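Local coordinates for restriction endonuclease EcoP15I, modification subunit (Escherichia coli, PDB 4ZCF) that methylates, as a homodimer, one adenine in the asymmetric DNA site 5'-CAGCAG-3' and joins the Res subunit for restriction, at the interface of chains A and B. Numbering follows the deposited sequence. Chains: chain A/B, Restriction endonuclease EcoP15I, modification subunit.

The interface of chains A and B. Residues chain A 227, 230-232, 238, 240; chain B 387, 389.
Charge pairing joins B:Lys387 to A:Glu240 at this patch of the Mod homodimer interface: the ammonium NZ lies 2.6 Å from carboxylate OE2, approaching by the syn lone pair, the one facing OE1. The two side chains cross at about a right angle; NZ of B:Lys387 makes the polar contact, with the CE methylene of the same residue 3.4 Å from OE2 of A:Glu240. The lysine starts with CG between backbone N and carbonyl carbon (chi1 61°) and then runs fully extended, which carries NZ past A:Ala238 to A:Asn232 and A:Glu240, residues of chain A loops.

Two further hydrogen bonds span the chains. NZ of B:Lys387 also donates to the side-chain amide oxygen OD1 of A:Asn232 at 3.0 Å; the C=O...N angle of 142° and a 35° tilt show that NZ approaches obliquely to the amide plane. Hydroxyl OG of B:Ser389 meets the second carboxylate oxygen, OE1 of A:Glu240, nearly head-on at 2.6 Å. Each oxygen of the acid therefore has a partner in chain B. An alanine in place of A:Glu240 would probably leave the B:Lys387 ammonium without its counter-charge and the B:Ser389 hydroxyl without this acceptor.

Apolar and backbone contacts are lighter. A:Ala238 and B:Ser389 form a parallel beta bridge, and CB of A:Ala238 lies 4.1 Å from CD of B:Lys387, against the lysine's aliphatic stem.

Within chain A, a second-shell bond orients the acid and is likely to limit its rotation: the backbone N of A:Asp231 donates to OE2 of A:Glu240 at 3.0 Å, through the anti lone pair, while B:Lys387 NZ takes the syn one.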
# COMPACT_ATOMS: atom_id res chain seq x y z
N LYS A 227 3.11 -11.86 19.35
CA LYS A 227 3.67 -12.91 20.20
C LYS A 227 2.45 -13.46 20.98
O LYS A 227 1.95 -12.83 21.92
CB LYS A 227 4.82 -12.37 21.08
CG LYS A 227 5.08 -13.16 22.35
CD LYS A 227 6.13 -14.22 22.23
CE LYS A 227 6.43 -14.79 23.60
NZ LYS A 227 5.26 -15.44 24.27
N THR A 230 3.24 -19.78 23.72
CA THR A 230 4.25 -20.14 24.70
C THR A 230 4.53 -21.60 24.45
O THR A 230 3.71 -22.47 24.78
CB THR A 230 3.76 -19.81 26.11
OG1 THR A 230 3.49 -18.40 26.16
CG2 THR A 230 4.78 -20.15 27.18
N ASP A 231 5.63 -21.87 23.77
CA ASP A 231 6.00 -23.23 23.41
C ASP A 231 7.21 -23.65 24.17
O ASP A 231 8.30 -23.11 23.95
CB ASP A 231 6.21 -23.37 21.89
CG ASP A 231 6.05 -24.79 21.39
OD1 ASP A 231 6.20 -25.73 22.20
OD2 ASP A 231 5.77 -24.97 20.19
N ASN A 232 7.03 -24.62 25.09
CA ASN A 232 8.10 -25.15 25.94
C ASN A 232 8.66 -26.48 25.47
O ASN A 232 9.68 -26.92 25.99
CB ASN A 232 7.70 -25.14 27.40
CG ASN A 232 7.63 -23.74 27.99
OD1 ASN A 232 8.43 -22.86 27.67
ND2 ASN A 232 6.69 -23.51 28.89
N ALA A 238 12.04 -21.49 19.36
CA ALA A 238 10.72 -21.70 19.93
C ALA A 238 9.84 -20.67 19.23
O ALA A 238 9.94 -19.47 19.50
CB ALA A 238 10.75 -21.45 21.43
N GLU A 240 6.91 -18.61 18.70
CA GLU A 240 5.91 -18.05 19.59
C GLU A 240 5.23 -16.80 19.02
O GLU A 240 4.50 -16.10 19.73
CB GLU A 240 6.58 -17.75 20.94
CG GLU A 240 6.96 -19.01 21.71
CD GLU A 240 7.70 -18.77 23.01
OE1 GLU A 240 8.45 -17.78 23.11
OE2 GLU A 240 7.52 -19.59 23.94
N LYS B 387 14.96 -21.97 26.57
CA LYS B 387 14.60 -22.00 25.14
C LYS B 387 15.00 -20.76 24.36
O LYS B 387 15.04 -19.67 24.93
CB LYS B 387 13.05 -22.23 24.99
CG LYS B 387 12.20 -21.12 25.61
CD LYS B 387 10.71 -21.30 25.51
CE LYS B 387 10.05 -20.09 26.15
NZ LYS B 387 8.57 -20.25 26.28
N SER B 389 13.42 -18.35 22.37
CA SER B 389 12.14 -17.74 21.98
C SER B 389 12.33 -16.96 20.69
O SER B 389 13.41 -16.43 20.45
CB SER B 389 11.65 -16.81 23.08
OG SER B 389 10.44 -16.19 22.68